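Local coordinates for protein methylmalonyl-CoA carboxyltransferase 12S subunit (Propionibacterium freudenreichii, PDB 1ON3) that transfers the carboxyl group of methylmalonyl-CoA to the biotin of the 1.3S subunit, as the hexameric core of the transcarboxylase complex, at residues 362-367 and 393-398; 400-405 and 417-422; 36-41 and 47-52. All blocks are in the same frame, centred on the assembly; numbering follows the deposited sequence.

In the fold
Contacts 1 and 2 lie side by side in the C-terminal half of the carboxyltransferase chain, with centres 6 Å apart. They share one sheet, in which strands 364-370 and 402-407 are neighbours. Tyr-395 O of contact 1 lies 2.8 Å from Lys-402 NZ of contact 2, and Gln-366 NE2 bonds to Thr-404 OG1. Both contacts reach a second subunit. Contact 3 belongs to the N-terminal half, about 39 Å from contact 1 and 45 Å from contact 2, centre to centre. Methylmalonyl-CoA is bound near both halves. The side chain of Gln-38 in contact 3 is about 8 Å from one such ligand, and that of Met-418 in contact 2 is about 12 Å from a bound methylmalonyl-CoA.

Contact 1. Residues 362-367 and 393-398; sequences IPLVQL and YAYSEA
Tyr-395 reaches from the helix 384-397 to the strand 364-370 and ends on Gln-366. The polar part is one hydrogen bond, in which Tyr-395 OH donates to Gln-366 OE1 at 2.9 Å. The bond is far from straight on the acceptor side. The C=O...donor angle is 99°, and the hydroxyl sits above the amide plane, 43° out of it, and not on a lone pair. The amide and ring planes are 72° apart. OE1 itself lies at the edge of the ring, near its plane. The Gln-366 chain is bent at chi2, so that its CG and its amide both lie against the phenol end. Gln-366 CG comes within 3.2 Å of Tyr-395 OH, and Gln-366 CD within 3.6 Å of Tyr-395 CE2. The other end of the amide is used as well, since NE2 donates to Thr-404 OG1 on the next strand. Partners on both amide atoms fix its rotation.

The apolar part is smaller. Leu-364 CD1 touches Tyr-395 CE2 at 4.2 Å, approaching the ring obliquely. Leu-364 and Gln-366 are two apart on the strand, so both point to the helix, while Val-365 between them points away. Val-354 of helix 344-359 and Val-331 also pack on Tyr-395, and the contact is buried.

The backbones stay well apart. The nearest CA atoms, of Leu-364 and Tyr-395, are 9.2 Å from each other, and the long tyrosine side chain spans the gap. Strand 364-370 pairs in parallel with 326-333 and 402-407. Helix 384-397 packs on this sheet and leads from 364-370 to 402-407, which makes the unit a beta-alpha-beta crossover, as expected in the crotonase-like fold of carboxyltransferases.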
# COMPACT_ATOMS: atom_id res chain seq x y z
N ILE E 362 -3.75 22.94 -6.02
CA ILE E 362 -3.58 24.29 -6.57
C ILE E 362 -2.43 24.98 -5.81
O ILE E 362 -2.54 25.21 -4.60
CB ILE E 362 -4.88 25.09 -6.37
CG1 ILE E 362 -6.02 24.40 -7.13
CG2 ILE E 362 -4.70 26.55 -6.82
CD1 ILE E 362 -7.37 25.06 -6.96
N PRO E 363 -1.32 25.33 -6.50
CA PRO E 363 -0.20 26.00 -5.82
C PRO E 363 -0.66 27.28 -5.13
O PRO E 363 -1.61 27.92 -5.57
CB PRO E 363 0.79 26.29 -6.95
CG PRO E 363 0.52 25.19 -7.92
CD PRO E 363 -1.01 25.11 -7.92
N LEU E 364 0.07 27.66 -4.09
CA LEU E 364 -0.23 28.84 -3.30
C LEU E 364 0.86 29.89 -3.42
O LEU E 364 2.04 29.62 -3.15
CB LEU E 364 -0.39 28.43 -1.82
CG LEU E 364 -1.73 27.72 -1.55
CD1 LEU E 364 -1.63 26.84 -0.32
CD2 LEU E 364 -2.83 28.75 -1.42
N VAL E 365 0.45 31.10 -3.79
CA VAL E 365 1.37 32.22 -3.95
C VAL E 365 1.01 33.31 -2.95
O VAL E 365 -0.12 33.80 -2.92
CB VAL E 365 1.27 32.80 -5.39
CG1 VAL E 365 2.19 34.02 -5.53
CG2 VAL E 365 1.66 31.73 -6.40
N GLN E 366 1.98 33.66 -2.11
CA GLN E 366 1.80 34.69 -1.09
C GLN E 366 2.51 36.00 -1.45
O GLN E 366 3.64 35.98 -1.95
CB GLN E 366 2.37 34.23 0.27
CG GLN E 366 1.60 33.10 0.97
CD GLN E 366 1.58 31.81 0.16
OE1 GLN E 366 0.52 31.31 -0.21
NE2 GLN E 366 2.77 31.26 -0.12
N LEU E 367 1.83 37.12 -1.21
CA LEU E 367 2.40 38.45 -1.42
C LEU E 367 2.34 39.06 -0.02
O LEU E 367 1.26 39.32 0.52
CB LEU E 367 1.57 39.26 -2.41
CG LEU E 367 1.46 38.65 -3.81
CD1 LEU E 367 0.62 39.59 -4.69
CD2 LEU E 367 2.84 38.40 -4.41
N TYR E 393 -1.18 26.37 10.77
CA TYR E 393 -1.54 24.98 10.58
C TYR E 393 -1.73 24.65 9.10
O TYR E 393 -1.12 23.71 8.58
CB TYR E 393 -2.82 24.64 11.34
CG TYR E 393 -3.11 23.16 11.31
CD1 TYR E 393 -2.75 22.34 12.37
CD2 TYR E 393 -3.68 22.57 10.18
CE1 TYR E 393 -2.95 20.95 12.32
CE2 TYR E 393 -3.88 21.19 10.11
CZ TYR E 393 -3.52 20.40 11.18
OH TYR E 393 -3.71 19.03 11.10
N ALA E 394 -2.61 25.41 8.44
CA ALA E 394 -2.91 25.18 7.03
C ALA E 394 -1.67 25.18 6.15
O ALA E 394 -1.47 24.28 5.34
CB ALA E 394 -3.93 26.20 6.52
N TYR E 395 -0.82 26.20 6.29
CA TYR E 395 0.39 26.24 5.47
C TYR E 395 1.36 25.10 5.81
O TYR E 395 1.90 24.46 4.90
CB TYR E 395 1.08 27.59 5.62
CG TYR E 395 0.51 28.66 4.70
CD1 TYR E 395 0.02 29.85 5.22
CD2 TYR E 395 0.50 28.48 3.32
CE1 TYR E 395 -0.48 30.84 4.39
CE2 TYR E 395 0.01 29.48 2.47
CZ TYR E 395 -0.48 30.65 3.02
OH TYR E 395 -0.98 31.64 2.21
N SER E 396 1.59 24.84 7.10
CA SER E 396 2.51 23.77 7.49
C SER E 396 2.06 22.38 7.02
O SER E 396 2.88 21.51 6.77
CB SER E 396 2.70 23.73 9.02
OG SER E 396 3.19 24.97 9.52
N GLU E 397 0.75 22.18 6.90
CA GLU E 397 0.23 20.89 6.45
C GLU E 397 0.21 20.82 4.92
O GLU E 397 0.29 19.74 4.34
CB GLU E 397 -1.20 20.70 6.97
CG GLU E 397 -1.83 19.37 6.59
CD GLU E 397 -1.19 18.19 7.30
OE1 GLU E 397 -1.51 17.04 6.94
OE2 GLU E 397 -0.37 18.40 8.21
N ALA E 398 0.09 21.96 4.27
CA ALA E 398 0.00 21.97 2.81
C ALA E 398 1.23 21.38 2.12
O ALA E 398 2.37 21.62 2.54
CB ALA E 398 -0.25 23.41 2.31

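Contact 2. Residues 400-405 and 417-422; sequences VPKITV and AMCNRD
Thr-404 has chi1 at -65°, with OG1 beside the backbone N, and this aims the hydroxyl at the loop 417-422. Cys-419 has SG anti to its own N (chi1 -161°), which carries the sulfur to the chain of Lys-402. The one hydrogen bond between the two segments runs from Thr-404 OG1 to Cys-419 O, at 2.7 Å. The hydroxyl lies in the carbonyl plane, with a C=O...donor angle of 157°. With Gln-366 as its other partner, OG1 is held by two bonds. Cys-419 SG touches the aliphatic part of Lys-402, with Lys-402 CD at 3.7 Å and Lys-402 CB at 4.0 Å. The lysine chain bends at chi3, and its NZ goes on to the carbonyl oxygens of Tyr-395, Ala-398 and Leu-423, joining the end of helix 384-397 to the loop. Within the loop, Asn-420 ND2 donates to Asp-422 OD2 at 2.9 Å.

Strand 402-407 lies between 364-370 and 427-430 in the sheet. The loop runs from helix 412-416 toward strand 427-430. It packs against the sheet and helix 384-397, with Met-418 on Val-368 and Met-391 and Cys-419 on Tyr-395.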
# COMPACT_ATOMS: atom_id res chain seq x y z
N VAL E 400 1.20 21.32 -1.56
CA VAL E 400 1.25 21.85 -2.92
C VAL E 400 2.43 22.82 -2.96
O VAL E 400 2.98 23.18 -1.91
CB VAL E 400 -0.03 22.67 -3.29
CG1 VAL E 400 -1.24 21.76 -3.44
CG2 VAL E 400 -0.30 23.74 -2.22
N PRO E 401 2.85 23.24 -4.16
CA PRO E 401 3.96 24.19 -4.26
C PRO E 401 3.54 25.45 -3.50
O PRO E 401 2.39 25.88 -3.61
CB PRO E 401 4.07 24.44 -5.77
CG PRO E 401 3.68 23.11 -6.35
CD PRO E 401 2.49 22.69 -5.48
N LYS E 402 4.45 26.02 -2.72
CA LYS E 402 4.18 27.23 -1.96
C LYS E 402 5.26 28.24 -2.31
O LYS E 402 6.43 28.01 -2.03
CB LYS E 402 4.17 26.93 -0.46
CG LYS E 402 2.93 26.09 -0.05
CD LYS E 402 2.96 25.67 1.43
CE LYS E 402 4.01 24.61 1.68
NZ LYS E 402 4.07 24.19 3.11
N ILE E 403 4.87 29.35 -2.93
CA ILE E 403 5.81 30.39 -3.35
C ILE E 403 5.45 31.70 -2.68
O ILE E 403 4.32 32.17 -2.76
CB ILE E 403 5.76 30.60 -4.87
CG1 ILE E 403 5.87 29.26 -5.59
CG2 ILE E 403 6.85 31.59 -5.29
CD1 ILE E 403 7.20 28.56 -5.41
N THR E 404 6.45 32.32 -2.05
CA THR E 404 6.21 33.54 -1.31
C THR E 404 7.10 34.72 -1.73
O THR E 404 8.31 34.60 -1.84
CB THR E 404 6.41 33.26 0.20
OG1 THR E 404 5.39 32.34 0.64
CG2 THR E 404 6.35 34.54 1.02
N VAL E 405 6.47 35.86 -1.96
CA VAL E 405 7.17 37.07 -2.35
C VAL E 405 6.94 38.12 -1.26
O VAL E 405 5.79 38.47 -0.96
CB VAL E 405 6.65 37.62 -3.71
CG1 VAL E 405 7.41 38.88 -4.10
CG2 VAL E 405 6.85 36.55 -4.80
N ALA E 417 3.05 33.35 9.50
CA ALA E 417 1.69 32.95 9.14
C ALA E 417 1.45 33.10 7.64
O ALA E 417 0.51 32.51 7.10
CB ALA E 417 0.69 33.78 9.91
N MET E 418 2.28 33.90 6.97
CA MET E 418 2.15 34.10 5.54
C MET E 418 3.08 33.16 4.76
O MET E 418 3.47 33.44 3.62
CB MET E 418 2.44 35.55 5.16
CG MET E 418 1.38 36.54 5.63
SD MET E 418 -0.23 36.26 4.86
CE MET E 418 0.12 36.76 3.17
N CYS E 419 3.43 32.05 5.40
CA CYS E 419 4.24 30.99 4.82
C CYS E 419 5.67 31.34 4.39
O CYS E 419 5.92 31.59 3.21
CB CYS E 419 3.50 30.39 3.62
SG CYS E 419 4.10 28.76 3.14
N ASN E 420 6.60 31.33 5.34
CA ASN E 420 8.00 31.60 5.00
C ASN E 420 8.66 30.24 4.74
O ASN E 420 7.98 29.22 4.71
CB ASN E 420 8.68 32.35 6.16
CG ASN E 420 9.15 31.43 7.26
OD1 ASN E 420 8.47 30.47 7.62
ND2 ASN E 420 10.33 31.73 7.82
N ARG E 421 9.99 30.22 4.55
CA ARG E 421 10.68 28.96 4.28
C ARG E 421 10.45 27.90 5.35
O ARG E 421 10.34 26.71 5.06
CB ARG E 421 12.19 29.21 4.17
CG ARG E 421 13.01 27.95 4.06
CD ARG E 421 13.39 27.70 2.63
NE ARG E 421 14.20 28.80 2.13
CZ ARG E 421 14.34 29.09 0.84
NH1 ARG E 421 13.71 28.36 -0.08
NH2 ARG E 421 15.09 30.13 0.47
N ASP E 422 10.41 28.34 6.60
CA ASP E 422 10.24 27.43 7.71
C ASP E 422 8.89 26.71 7.71
O ASP E 422 8.78 25.62 8.28
CB ASP E 422 10.50 28.17 9.02
CG ASP E 422 11.93 28.72 9.08
OD1 ASP E 422 12.86 27.90 8.96
OD2 ASP E 422 12.11 29.95 9.21

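Contact 3. Residues 36-41 and 47-52; sequences EKQHSQ and RERLNN
His-39 faces the carboxylate of Glu-48 with the two flat groups nearly coplanar, only 7° apart. The carboxylate stands at the edge of the ring, with both oxygens near NE2. His-39 NE2 donates to Glu-48 OE2 at 2.8 Å, with an N-H...acceptor angle of 171°. OE2 is met on its syn lone pair, and it lies in the plane of the ring. The second bond, from His-39 NE2 to Glu-48 OE1 at 3.0 Å, is weak and bent. Glu-48 extends straight beyond CG (chi2 164°). This lets it cover the gap, for the CA atoms of His-39 and Glu-48, the nearest pair of the two segments, are 10.7 Å apart. OE2 also accepts from the backbone N of Thr-45, which helps to hold the carboxylate in place.

Beside this pair, Gln-38 NE2 comes within 3.7 Å of Arg-49 NH2. Both are N-H donors and do not bond each other. Their shared partner is Asp-138, whose OD2 is bonded by Gln-38 NE2 and paired with Arg-49 NH1. Arg-49 NE makes a further salt bridge with Asp-241.

The contact joins the C-terminal end of helix 32-40 to the start of helix 46-53. These are two consecutive short helices joined by a turn and tied by a histidine-carboxylate hydrogen bond, next to the methylmalonyl-CoA pocket that includes Arg-34 and Phe-104.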
# COMPACT_ATOMS: atom_id res chain seq x y z
N GLU E 36 -44.79 31.55 -12.12
CA GLU E 36 -44.86 32.98 -12.37
C GLU E 36 -44.45 33.75 -11.13
O GLU E 36 -43.77 34.77 -11.24
CB GLU E 36 -46.28 33.40 -12.78
CG GLU E 36 -46.66 32.94 -14.16
CD GLU E 36 -48.08 33.30 -14.53
OE1 GLU E 36 -48.52 32.91 -15.63
OE2 GLU E 36 -48.76 33.98 -13.72
N LYS E 37 -44.84 33.27 -9.96
CA LYS E 37 -44.46 33.97 -8.74
C LYS E 37 -42.93 33.94 -8.58
O LYS E 37 -42.32 34.95 -8.20
CB LYS E 37 -45.12 33.36 -7.52
CG LYS E 37 -44.73 34.05 -6.21
CD LYS E 37 -45.57 33.54 -5.05
CE LYS E 37 -45.31 34.35 -3.78
NZ LYS E 37 -46.20 33.93 -2.65
N GLN E 38 -42.34 32.78 -8.86
CA GLN E 38 -40.89 32.63 -8.75
C GLN E 38 -40.26 33.68 -9.67
O GLN E 38 -39.41 34.47 -9.25
CB GLN E 38 -40.46 31.21 -9.16
CG GLN E 38 -38.94 30.97 -9.14
CD GLN E 38 -38.40 30.52 -7.78
OE1 GLN E 38 -39.04 30.70 -6.73
NE2 GLN E 38 -37.20 29.94 -7.80
N HIS E 39 -40.71 33.70 -10.92
CA HIS E 39 -40.19 34.66 -11.88
C HIS E 39 -40.41 36.11 -11.47
O HIS E 39 -39.55 36.96 -11.68
CB HIS E 39 -40.82 34.41 -13.25
CG HIS E 39 -40.22 33.25 -13.97
ND1 HIS E 39 -40.87 32.58 -14.98
CD2 HIS E 39 -39.01 32.65 -13.83
CE1 HIS E 39 -40.08 31.62 -15.45
NE2 HIS E 39 -38.95 31.64 -14.77
N SER E 40 -41.56 36.40 -10.88
CA SER E 40 -41.86 37.76 -10.46
C SER E 40 -40.89 38.20 -9.37
O SER E 40 -40.62 39.39 -9.24
CB SER E 40 -43.30 37.87 -9.94
OG SER E 40 -43.41 37.31 -8.65
N GLN E 41 -40.37 37.25 -8.60
CA GLN E 41 -39.44 37.56 -7.52
C GLN E 41 -38.01 37.68 -8.03
O GLN E 41 -37.07 37.80 -7.24
CB GLN E 41 -39.50 36.48 -6.43
CG GLN E 41 -40.86 36.34 -5.80
CD GLN E 41 -40.92 35.24 -4.74
OE1 GLN E 41 -40.34 34.17 -4.91
NE2 GLN E 41 -41.64 35.49 -3.66
N ARG E 47 -35.30 24.12 -13.05
CA ARG E 47 -34.85 23.59 -14.33
C ARG E 47 -34.17 24.62 -15.22
O ARG E 47 -33.28 24.27 -15.98
CB ARG E 47 -36.02 22.90 -15.04
CG ARG E 47 -36.41 21.62 -14.29
CD ARG E 47 -37.70 20.96 -14.77
NE ARG E 47 -37.99 19.79 -13.94
CZ ARG E 47 -37.43 18.60 -14.10
NH1 ARG E 47 -36.54 18.38 -15.07
NH2 ARG E 47 -37.75 17.62 -13.27
N GLU E 48 -34.59 25.88 -15.12
CA GLU E 48 -33.95 26.93 -15.91
C GLU E 48 -32.50 27.08 -15.43
O GLU E 48 -31.59 27.28 -16.22
CB GLU E 48 -34.70 28.25 -15.75
CG GLU E 48 -36.02 28.29 -16.50
CD GLU E 48 -36.93 29.42 -16.05
OE1 GLU E 48 -37.97 29.62 -16.69
OE2 GLU E 48 -36.62 30.10 -15.05
N ARG E 49 -32.31 26.98 -14.12
CA ARG E 49 -30.97 27.11 -13.53
C ARG E 49 -30.02 26.04 -14.06
O ARG E 49 -28.90 26.34 -14.45
CB ARG E 49 -31.06 27.05 -12.00
CG ARG E 49 -31.62 28.34 -11.39
CD ARG E 49 -32.08 28.18 -9.93
NE ARG E 49 -32.54 29.45 -9.38
CZ ARG E 49 -33.22 29.59 -8.24
NH1 ARG E 49 -33.51 28.53 -7.50
NH2 ARG E 49 -33.61 30.80 -7.85
N LEU E 50 -30.48 24.79 -14.08
CA LEU E 50 -29.64 23.72 -14.59
C LEU E 50 -29.41 23.91 -16.09
O LEU E 50 -28.31 23.71 -16.59
CB LEU E 50 -30.28 22.36 -14.33
CG LEU E 50 -30.21 21.91 -12.87
CD1 LEU E 50 -31.04 20.64 -12.68
CD2 LEU E 50 -28.74 21.66 -12.51
N ASN E 51 -30.46 24.33 -16.79
CA ASN E 51 -30.34 24.53 -18.23
C ASN E 51 -29.36 25.66 -18.56
O ASN E 51 -28.66 25.60 -19.56
CB ASN E 51 -31.70 24.84 -18.85
CG ASN E 51 -31.66 24.80 -20.36
OD1 ASN E 51 -31.33 23.77 -20.96
ND2 ASN E 51 -31.97 25.93 -20.99
N ASN E 52 -29.32 26.68 -17.70
CA ASN E 52 -28.43 27.81 -17.89
C ASN E 52 -26.99 27.49 -17.50
O ASN E 52 -26.04 27.97 -18.13
CB ASN E 52 -28.92 29.00 -17.06
CG ASN E 52 -30.15 29.66 -17.66
OD1 ASN E 52 -30.86 30.42 -17.00
ND2 ASN E 52 -30.40 29.38 -18.92